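Local coordinates for sortase family protein (PDB 3O0P) that probably links pilin subunits covalently into pili on Group B Streptococcus, acting as a class C sortase transpeptidase, at residues 10-15 and 67-72; 20-25 and 144-149; 46-51 and 117-122; 78-83 and 124-129. All coordinates share one frame; numbering follows the deposited sequence.

Interaction 1: residues 10-15 and 67-72; sequences TQDFER and SEKIGI
Asp12 makes the polar half of this contact, and its OD2 is gripped twice. Lys69 NZ forms a salt bridge with Asp12 OD2 at 2.9 Å, meeting the syn lone pair of that oxygen. Ser67 OG donates to Asp12 OD2 from above the carboxylate plane, at 2.6 Å. A weak bond from the same NZ reaches Asp12 OD1.

Beside this pair lies the Phe13 ring, with CG anti to the backbone N (chi1 177°). The CA of Gly71 sits over one ring face in a CH-pi contact, 4.0 Å from the Phe13 centroid. The carbonyl Lys69 O meets the ring edge, 3.4 Å from Phe13 CE1. Ile72 CD1 touches Phe13 CD2 (3.8 Å), Thr10 CB and Glu14 CG.

Further out, Lys69 NZ also donates to Gln9 O, and Glu14 OE2 pairs with Lys81. Ile70 and Gly71 form a classic beta bulge opposite Ile84. The contact thus lays the first turn of helix 11-18 against residues 67-72, which lead into strand 71-75 of the sortase sheet. Two donors on one oxygen probably keep Asp12 ionised and hold its carboxylate in place beside a buried aromatic ring.

Interaction 2: residues 20-25 and 144-149; sequences LSQKEI and NIKETI
The contact between 20-25 and 144-149 is made by hydrocarbon groups, while the polar bonds stay within each segment. It joins the N-terminal end of helix 22-37 to the turn between strands 139-143 and 148-159.

Two apolar pairs carry the packing. Leu20 reaches over with CD1, which lies 4.0 Å from Ile145 CG2, and the two side chains cross at about a right angle. Ile145 holds CG1 in the crowded position between N and the carbonyl carbon (chi1 49°). That leaves CG2 anti to the carbonyl carbon, where Leu20 meets it. Ile25, on the helix, is buried, whereas Leu20 before it is partly exposed. The CG2 of Ile25 touches the start of the Lys146 chain, 3.9 Å from Lys146 CB, again at about a right angle. Val66 touches both Leu20 and Ile145, and Met29, one turn further along the helix, packs on Ile145 and Lys146.

The polar bonds shape the two partners. Ser21 is the N-cap, and its OG accepts from Glu24 N at 3.0 Å. In the turn, Asn144 OD1 accepts from Lys146 N at 2.8 Å, in the carbonyl plane, and from Glu147 N at 3.0 Å, above it. The bond to Lys146 N makes an Asx turn, and the one to Glu147 N extends it to an Asx motif. Asn144 ND2 bonds to Pro106 O.

Each partner is therefore shaped by its own hydrogen bonds, and the link between them rests on burial of Leu20, Ile25, Ile145 and the Lys146 methylenes.

Interaction 3: residues 46-51 and 117-122; sequences DPYEKK and TAHSGI
Thr117 OG1 is held by two hydrogen bonds. It accepts from Tyr48 OH at 2.7 Å and also bonds to Leu179 O on strand 174-182. Tyr48 belongs to an Asp-Pro-Tyr sequence, which fits the lid motif of pilus sortases, a loop that covers the active site.

Thr117 OG1 lies in the plane of the Tyr48 ring, at its edge, and the two side chains meet tip to tip. The same ring turns an edge to the face of His119 in a T-shaped stack. The planes stand at 86° and the centroids are 5.0 Å apart. Tyr48 CE2 comes closest, 3.5 Å from His119 CD2.

By family sequence, His119, Cys181 and Arg190 are probably the catalytic residues. Tyr48 also touches Cys181, and Asp46 OD2 forms a salt bridge with Arg190, so the loop reaches all three. This is consistent with a closed lid. Asp46 OD1 steadies the lid turn by accepting from Tyr48 N at 3.0 Å, an Asx turn within a type I beta turn. On the other partner, the His119 ring has its rotation fixed by Gly121 N, which donates to ND1 at 3.0 Å, close to the ring plane.

Interaction 4: residues 78-83 and 124-129; sequences IGQKLP and DKELFS
This is a mainly van der Waals contact, in which the start of strand 80-85 packs against the loop that follows strand 112-117. Its apolar part is made by Leu82. The CD1 of Leu82 lies 4.1 Å from Leu127 CD2, and the two side chains cross at about a right angle. The same methyl comes within 4.2 Å of Phe128 CE1, meeting that ring obliquely. Leu127 and Phe128 are both buried, and Phe128 packs on Leu178 and Thr180.

Towards the hairpin turn the contact becomes more polar. The Gln80 chain bends at chi2 (-52°) and lies against the loop, with CG 3.5 Å from Leu127 O. Its end group rests against CG of Glu126, whose chain is also bent at chi2. Glu126 OE2 bonds to Asn130 ND2.

In the sortase beta-barrel, strands 71-75 and 80-85 form a hairpin, and Gly79 and Gln80 make a G1 beta bulge opposite Val75. The loop lies just beyond His119, the probable catalytic histidine, and Phe128 is joined to it by a backbone hydrogen bond.

A type II' beta turn from Glu126 to Ser129 shapes the loop. Glu126 O accepts twice, from Ser129 N at 2.8 Å and from Ser129 OG at 2.7 Å, the latter on a lone pair in the carbonyl plane. Leu127 takes positive phi (48°) at the second position of this turn.

Overall arrangement
Interactions 1 and 2 hold the N-terminal helices to strand 71-75 and the turn between strands 139-143 and 148-159. Interaction 1 is mostly buried and mixes a salt bridge with ring packing. Interaction 2 is nearer the surface and apolar across its interface. They touch where Phe13 packs on Asn144 and Ile145. Interactions 1 and 4 share the neighbouring strands 71-75 and 80-85, and the Glu14-Lys81 salt bridge joins them. Interactions 3 and 4, both partly buried, share the loop after strand 112-117. Interaction 3 sits at the probable active site and is aromatic and polar, whereas interaction 4 packs strand 80-85 on the same loop through leucines, Phe128 and the chains of Gln80 and Glu126.

Interaction 1: residues 10-15 and 67-72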
# COMPACT_ATOMS: atom_id res chain seq x y z
N THR A 10 3.16 14.00 6.13
CA THR A 10 4.00 12.84 6.39
C THR A 10 5.15 13.13 7.35
O THR A 10 5.76 12.20 7.89
CB THR A 10 4.55 12.31 5.04
OG1 THR A 10 5.27 13.34 4.35
CG2 THR A 10 3.41 11.82 4.15
N GLN A 11 5.44 14.39 7.59
CA GLN A 11 6.55 14.78 8.45
C GLN A 11 6.35 14.31 9.88
O GLN A 11 7.32 13.97 10.58
CB GLN A 11 6.72 16.30 8.46
CG GLN A 11 7.33 16.90 7.20
CD GLN A 11 7.06 18.40 7.08
OE1 GLN A 11 5.91 18.84 7.14
NE2 GLN A 11 8.11 19.19 6.91
N ASP A 12 5.10 14.29 10.33
CA ASP A 12 4.79 13.81 11.66
C ASP A 12 5.18 12.33 11.83
O ASP A 12 5.72 11.95 12.86
CB ASP A 12 3.30 14.01 12.00
CG ASP A 12 2.36 13.25 11.06
OD1 ASP A 12 2.72 12.98 9.90
OD2 ASP A 12 1.23 12.93 11.48
N PHE A 13 4.90 11.51 10.82
CA PHE A 13 5.31 10.10 10.85
C PHE A 13 6.84 9.98 10.95
O PHE A 13 7.38 9.23 11.77
CB PHE A 13 4.77 9.35 9.61
CG PHE A 13 5.23 7.92 9.56
CD1 PHE A 13 4.50 6.91 10.19
CD2 PHE A 13 6.42 7.58 8.92
CE1 PHE A 13 4.96 5.60 10.17
CE2 PHE A 13 6.87 6.28 8.92
CZ PHE A 13 6.13 5.30 9.53
N GLU A 14 7.54 10.71 10.09
CA GLU A 14 8.99 10.65 10.11
C GLU A 14 9.54 11.00 11.49
O GLU A 14 10.45 10.33 11.99
CB GLU A 14 9.59 11.58 9.06
CG GLU A 14 9.20 11.22 7.63
CD GLU A 14 9.90 12.06 6.56
OE1 GLU A 14 10.88 12.77 6.86
OE2 GLU A 14 9.46 11.98 5.40
N ARG A 15 9.02 12.07 12.07
CA ARG A 15 9.52 12.55 13.36
C ARG A 15 9.27 11.49 14.43
O ARG A 15 10.14 11.18 15.25
CB ARG A 15 8.80 13.86 13.72
CG ARG A 15 9.18 14.53 15.01
CD ARG A 15 8.32 15.79 15.22
NE ARG A 15 8.70 16.60 16.38
CZ ARG A 15 9.55 17.62 16.32
NH1 ARG A 15 10.10 17.97 15.17
NH2 ARG A 15 9.82 18.30 17.42
N SER A 67 2.05 8.27 15.02
CA SER A 67 1.30 9.41 14.51
C SER A 67 0.12 8.96 13.64
O SER A 67 -0.22 9.60 12.63
CB SER A 67 2.22 10.32 13.70
OG SER A 67 1.76 11.66 13.74
N GLU A 68 -0.50 7.84 14.03
CA GLU A 68 -1.73 7.33 13.40
C GLU A 68 -1.53 6.66 12.05
O GLU A 68 -2.50 6.26 11.39
CB GLU A 68 -2.75 8.47 13.23
CG GLU A 68 -3.11 9.14 14.53
CD GLU A 68 -4.33 10.02 14.40
OE1 GLU A 68 -4.19 11.16 13.91
OE2 GLU A 68 -5.44 9.56 14.77
N LYS A 69 -0.29 6.60 11.60
CA LYS A 69 0.06 6.16 10.26
C LYS A 69 1.01 4.99 10.31
O LYS A 69 1.81 4.87 11.23
CB LYS A 69 0.73 7.32 9.51
CG LYS A 69 -0.22 8.49 9.34
CD LYS A 69 0.46 9.81 9.13
CE LYS A 69 -0.59 10.91 8.94
NZ LYS A 69 -0.01 12.29 8.99
N ILE A 70 0.95 4.14 9.28
CA ILE A 70 1.90 3.04 9.20
C ILE A 70 3.03 3.22 8.19
O ILE A 70 3.90 2.37 8.08
CB ILE A 70 1.20 1.69 8.96
CG1 ILE A 70 0.53 1.64 7.59
CG2 ILE A 70 0.22 1.38 10.12
CD1 ILE A 70 0.03 0.26 7.19
N GLY A 71 3.02 4.32 7.47
CA GLY A 71 4.09 4.56 6.54
C GLY A 71 3.81 5.73 5.64
O GLY A 71 2.87 6.48 5.85
N ILE A 72 4.66 5.85 4.63
CA ILE A 72 4.58 6.88 3.60
C ILE A 72 4.81 6.21 2.26
O ILE A 72 5.77 5.45 2.11
CB ILE A 72 5.65 7.95 3.81
CG1 ILE A 72 5.50 8.61 5.18
CG2 ILE A 72 5.62 8.98 2.68
CD1 ILE A 72 6.71 9.39 5.59

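Interaction 2: residues 20-25 and 144-149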
# COMPACT_ATOMS: atom_id res chain seq x y z
N LEU A 20 11.53 6.30 18.10
CA LEU A 20 11.47 4.94 18.62
C LEU A 20 12.89 4.42 18.83
O LEU A 20 13.77 4.63 18.00
CB LEU A 20 10.74 4.02 17.65
CG LEU A 20 9.29 4.37 17.33
CD1 LEU A 20 8.77 3.37 16.27
CD2 LEU A 20 8.41 4.37 18.60
N SER A 21 13.10 3.72 19.92
CA SER A 21 14.40 3.10 20.18
C SER A 21 14.59 1.91 19.23
O SER A 21 13.63 1.37 18.69
CB SER A 21 14.47 2.59 21.62
OG SER A 21 13.67 1.43 21.75
N GLN A 22 15.83 1.46 19.07
CA GLN A 22 16.06 0.29 18.24
C GLN A 22 15.40 -0.97 18.82
O GLN A 22 14.87 -1.78 18.07
CB GLN A 22 17.56 0.06 18.00
CG GLN A 22 18.18 1.07 17.04
CD GLN A 22 17.57 1.03 15.65
OE1 GLN A 22 17.46 -0.02 15.03
NE2 GLN A 22 17.18 2.20 15.14
N LYS A 23 15.38 -1.13 20.14
CA LYS A 23 14.69 -2.27 20.73
C LYS A 23 13.21 -2.23 20.40
O LYS A 23 12.63 -3.24 20.09
CB LYS A 23 14.89 -2.34 22.24
CG LYS A 23 16.25 -2.90 22.68
CD LYS A 23 16.32 -3.12 24.19
CE LYS A 23 17.75 -3.31 24.64
NZ LYS A 23 17.77 -3.59 26.09
N GLU A 24 12.61 -1.04 20.44
CA GLU A 24 11.18 -0.92 20.18
C GLU A 24 10.87 -1.15 18.70
O GLU A 24 9.86 -1.77 18.37
CB GLU A 24 10.67 0.44 20.67
CG GLU A 24 9.20 0.74 20.39
CD GLU A 24 8.23 -0.19 21.07
OE1 GLU A 24 8.64 -1.10 21.82
OE2 GLU A 24 7.01 0.02 20.84
N ILE A 25 11.71 -0.64 17.81
CA ILE A 25 11.55 -0.94 16.39
C ILE A 25 11.64 -2.44 16.18
O ILE A 25 10.81 -3.02 15.49
CB ILE A 25 12.59 -0.18 15.55
CG1 ILE A 25 12.30 1.33 15.57
CG2 ILE A 25 12.62 -0.71 14.12
CD1 ILE A 25 13.41 2.18 15.02
N ASN A 144 8.54 2.84 6.22
CA ASN A 144 7.89 2.37 7.45
C ASN A 144 8.71 2.83 8.65
O ASN A 144 9.64 3.63 8.50
CB ASN A 144 7.67 0.85 7.41
CG ASN A 144 8.98 0.08 7.26
OD1 ASN A 144 9.97 0.40 7.91
ND2 ASN A 144 8.98 -0.91 6.37
N ILE A 145 8.37 2.38 9.85
CA ILE A 145 9.04 2.88 11.04
C ILE A 145 10.52 2.56 11.04
O ILE A 145 11.26 3.23 11.75
CB ILE A 145 8.42 2.34 12.34
CG1 ILE A 145 8.23 0.82 12.31
CG2 ILE A 145 7.10 3.06 12.66
CD1 ILE A 145 7.91 0.20 13.64
N LYS A 146 10.95 1.53 10.31
CA LYS A 146 12.35 1.14 10.30
C LYS A 146 13.17 1.75 9.17
O LYS A 146 14.29 2.18 9.39
CB LYS A 146 12.45 -0.39 10.23
CG LYS A 146 13.91 -0.86 10.20
CD LYS A 146 14.07 -2.36 10.19
CE LYS A 146 15.55 -2.76 10.35
NZ LYS A 146 16.02 -2.59 11.74
N GLU A 147 12.63 1.75 7.96
CA GLU A 147 13.47 2.06 6.79
C GLU A 147 12.57 2.35 5.58
O GLU A 147 11.35 2.20 5.64
CB GLU A 147 14.41 0.86 6.49
CG GLU A 147 13.65 -0.41 6.17
CD GLU A 147 14.47 -1.68 6.35
OE1 GLU A 147 15.66 -1.63 6.74
OE2 GLU A 147 13.88 -2.75 6.12
N THR A 148 13.19 2.75 4.49
CA THR A 148 12.50 2.93 3.23
C THR A 148 12.85 1.77 2.32
O THR A 148 14.02 1.40 2.17
CB THR A 148 12.93 4.24 2.57
OG1 THR A 148 12.58 5.33 3.43
CG2 THR A 148 12.20 4.43 1.28
N ILE A 149 11.83 1.17 1.74
CA ILE A 149 11.98 0.06 0.80
C ILE A 149 11.47 0.50 -0.57
O ILE A 149 10.50 1.25 -0.69
CB ILE A 149 11.29 -1.21 1.34
CG1 ILE A 149 9.81 -0.99 1.59
CG2 ILE A 149 12.00 -1.68 2.63
CD1 ILE A 149 9.04 -2.21 2.05

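Interaction 3: residues 46-51 and 117-122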
# COMPACT_ATOMS: atom_id res chain seq x y z
N ASP A 46 -12.74 -5.55 -1.79
CA ASP A 46 -12.59 -4.39 -2.66
C ASP A 46 -12.96 -3.07 -1.94
O ASP A 46 -14.12 -2.87 -1.59
CB ASP A 46 -13.56 -4.61 -3.83
CG ASP A 46 -13.65 -3.42 -4.76
OD1 ASP A 46 -12.71 -2.59 -4.77
OD2 ASP A 46 -14.67 -3.34 -5.48
N PRO A 47 -11.99 -2.15 -1.74
CA PRO A 47 -12.31 -0.90 -1.03
C PRO A 47 -13.23 0.04 -1.78
O PRO A 47 -13.78 0.96 -1.15
CB PRO A 47 -10.94 -0.20 -0.91
CG PRO A 47 -9.93 -1.24 -1.10
CD PRO A 47 -10.56 -2.25 -2.05
N TYR A 48 -13.40 -0.18 -3.08
CA TYR A 48 -14.08 0.81 -3.91
C TYR A 48 -15.48 0.41 -4.33
O TYR A 48 -16.10 1.11 -5.11
CB TYR A 48 -13.23 1.17 -5.14
CG TYR A 48 -11.90 1.73 -4.72
CD1 TYR A 48 -10.74 0.95 -4.73
CD2 TYR A 48 -11.80 3.03 -4.20
CE1 TYR A 48 -9.54 1.47 -4.30
CE2 TYR A 48 -10.60 3.55 -3.78
CZ TYR A 48 -9.48 2.76 -3.82
OH TYR A 48 -8.29 3.27 -3.37
N GLU A 49 -15.97 -0.70 -3.78
CA GLU A 49 -17.37 -1.10 -3.98
C GLU A 49 -18.28 -0.04 -3.38
O GLU A 49 -18.25 0.19 -2.18
CB GLU A 49 -17.62 -2.45 -3.33
N LYS A 50 -19.10 0.59 -4.23
CA LYS A 50 -19.91 1.73 -3.82
C LYS A 50 -20.81 1.44 -2.62
O LYS A 50 -20.89 2.23 -1.68
CB LYS A 50 -20.76 2.22 -4.99
N LYS A 51 -21.49 0.30 -2.65
CA LYS A 51 -22.44 -0.02 -1.59
C LYS A 51 -21.86 -1.02 -0.58
O LYS A 51 -22.57 -1.81 0.02
CB LYS A 51 -23.76 -0.49 -2.18
CG LYS A 51 -24.54 0.66 -2.77
CD LYS A 51 -25.90 0.25 -3.30
CE LYS A 51 -25.83 -0.14 -4.75
NZ LYS A 51 -27.20 -0.32 -5.31
N THR A 117 -3.26 1.45 -1.52
CA THR A 117 -4.32 1.90 -2.37
C THR A 117 -4.69 3.36 -2.09
O THR A 117 -4.60 3.83 -0.96
CB THR A 117 -5.54 0.94 -2.26
OG1 THR A 117 -6.49 1.24 -3.28
CG2 THR A 117 -6.23 1.00 -0.90
N ALA A 118 -5.12 4.07 -3.12
CA ALA A 118 -5.66 5.41 -2.95
C ALA A 118 -6.58 5.71 -4.12
O ALA A 118 -6.47 5.11 -5.18
CB ALA A 118 -4.55 6.46 -2.83
N HIS A 119 -7.48 6.63 -3.89
CA HIS A 119 -8.52 6.93 -4.87
C HIS A 119 -7.97 7.66 -6.09
O HIS A 119 -7.02 8.44 -5.99
CB HIS A 119 -9.65 7.76 -4.22
CG HIS A 119 -11.02 7.30 -4.61
ND1 HIS A 119 -11.48 7.37 -5.91
CD2 HIS A 119 -12.03 6.76 -3.89
CE1 HIS A 119 -12.71 6.91 -5.97
NE2 HIS A 119 -13.07 6.53 -4.75
N SER A 120 -8.60 7.39 -7.24
CA SER A 120 -8.29 8.11 -8.47
C SER A 120 -9.37 9.09 -8.87
O SER A 120 -9.18 9.85 -9.81
CB SER A 120 -8.12 7.13 -9.62
OG SER A 120 -9.34 6.44 -9.81
N GLY A 121 -10.51 9.04 -8.20
CA GLY A 121 -11.69 9.77 -8.66
C GLY A 121 -12.35 10.65 -7.61
O GLY A 121 -13.56 10.84 -7.64
N ILE A 122 -11.56 11.20 -6.70
CA ILE A 122 -12.07 12.21 -5.77
C ILE A 122 -11.73 13.58 -6.35
O ILE A 122 -10.57 13.93 -6.48
CB ILE A 122 -11.47 12.09 -4.34
CG1 ILE A 122 -11.83 10.73 -3.72
CG2 ILE A 122 -11.99 13.22 -3.45
CD1 ILE A 122 -11.28 10.50 -2.32

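Interaction 4: residues 78-83 and 124-129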
# COMPACT_ATOMS: atom_id res chain seq x y z
N ILE A 78 4.73 10.94 -10.33
CA ILE A 78 3.49 11.70 -10.25
C ILE A 78 3.49 12.67 -9.07
O ILE A 78 2.47 13.23 -8.71
CB ILE A 78 2.27 10.76 -10.24
CG1 ILE A 78 2.32 9.79 -9.05
CG2 ILE A 78 2.20 9.99 -11.55
CD1 ILE A 78 1.12 8.89 -8.92
N GLY A 79 4.67 12.87 -8.49
CA GLY A 79 4.85 13.87 -7.44
C GLY A 79 4.06 13.63 -6.17
O GLY A 79 3.74 14.58 -5.44
N GLN A 80 3.77 12.37 -5.87
CA GLN A 80 3.03 12.03 -4.67
C GLN A 80 3.89 11.50 -3.55
O GLN A 80 4.75 10.65 -3.75
CB GLN A 80 1.94 11.03 -5.00
CG GLN A 80 0.94 11.59 -5.95
CD GLN A 80 0.41 12.91 -5.49
OE1 GLN A 80 0.55 13.93 -6.18
NE2 GLN A 80 -0.22 12.91 -4.34
N LYS A 81 3.65 12.01 -2.36
CA LYS A 81 4.25 11.50 -1.15
C LYS A 81 3.16 11.57 -0.10
O LYS A 81 2.87 12.66 0.41
CB LYS A 81 5.45 12.34 -0.75
CG LYS A 81 6.14 11.78 0.48
CD LYS A 81 7.47 12.48 0.76
CE LYS A 81 8.10 11.95 2.06
NZ LYS A 81 9.45 12.51 2.35
N LEU A 82 2.52 10.43 0.15
CA LEU A 82 1.29 10.36 0.93
C LEU A 82 1.44 9.51 2.17
O LEU A 82 2.14 8.53 2.17
CB LEU A 82 0.20 9.73 0.10
CG LEU A 82 -0.17 10.45 -1.20
CD1 LEU A 82 -1.11 9.59 -2.01
CD2 LEU A 82 -0.81 11.81 -0.92
N PRO A 83 0.74 9.90 3.24
CA PRO A 83 0.66 8.98 4.39
C PRO A 83 -0.11 7.71 4.05
O PRO A 83 -1.05 7.75 3.26
CB PRO A 83 -0.11 9.80 5.44
CG PRO A 83 -0.94 10.77 4.61
CD PRO A 83 -0.18 11.05 3.35
N ASP A 124 -10.65 17.22 -6.84
CA ASP A 124 -9.89 18.16 -6.03
C ASP A 124 -8.83 17.53 -5.10
O ASP A 124 -8.16 18.24 -4.36
CB ASP A 124 -10.84 19.06 -5.22
CG ASP A 124 -12.00 19.57 -6.05
OD1 ASP A 124 -11.76 20.17 -7.12
OD2 ASP A 124 -13.15 19.37 -5.63
N LYS A 125 -8.66 16.21 -5.15
CA LYS A 125 -7.58 15.55 -4.41
C LYS A 125 -6.82 14.65 -5.37
O LYS A 125 -7.41 13.77 -5.96
CB LYS A 125 -8.16 14.72 -3.27
N GLU A 126 -5.52 14.89 -5.54
CA GLU A 126 -4.74 14.18 -6.56
C GLU A 126 -4.63 12.70 -6.23
O GLU A 126 -5.02 11.87 -7.03
CB GLU A 126 -3.33 14.78 -6.72
CG GLU A 126 -2.29 13.80 -7.25
CD GLU A 126 -2.00 13.96 -8.73
OE1 GLU A 126 -2.85 14.52 -9.45
OE2 GLU A 126 -0.91 13.49 -9.16
N LEU A 127 -4.09 12.37 -5.06
CA LEU A 127 -4.03 10.97 -4.61
C LEU A 127 -3.47 10.09 -5.76
O LEU A 127 -2.36 10.36 -6.22
CB LEU A 127 -5.40 10.51 -4.08
CG LEU A 127 -5.88 11.29 -2.85
CD1 LEU A 127 -7.33 10.98 -2.49
CD2 LEU A 127 -4.97 10.98 -1.67
N PHE A 128 -4.17 9.03 -6.17
CA PHE A 128 -3.68 8.17 -7.25
C PHE A 128 -4.38 8.47 -8.60
O PHE A 128 -4.45 7.60 -9.45
CB PHE A 128 -3.86 6.69 -6.89
CG PHE A 128 -2.77 6.12 -6.00
CD1 PHE A 128 -1.73 6.90 -5.49
CD2 PHE A 128 -2.82 4.79 -5.62
CE1 PHE A 128 -0.78 6.35 -4.67
CE2 PHE A 128 -1.85 4.22 -4.81
CZ PHE A 128 -0.84 5.01 -4.32
N SER A 129 -4.88 9.69 -8.78
CA SER A 129 -5.50 10.10 -10.04
C SER A 129 -4.60 9.84 -11.24
O SER A 129 -5.11 9.60 -12.34
CB SER A 129 -5.87 11.60 -10.01
OG SER A 129 -6.81 11.86 -9.00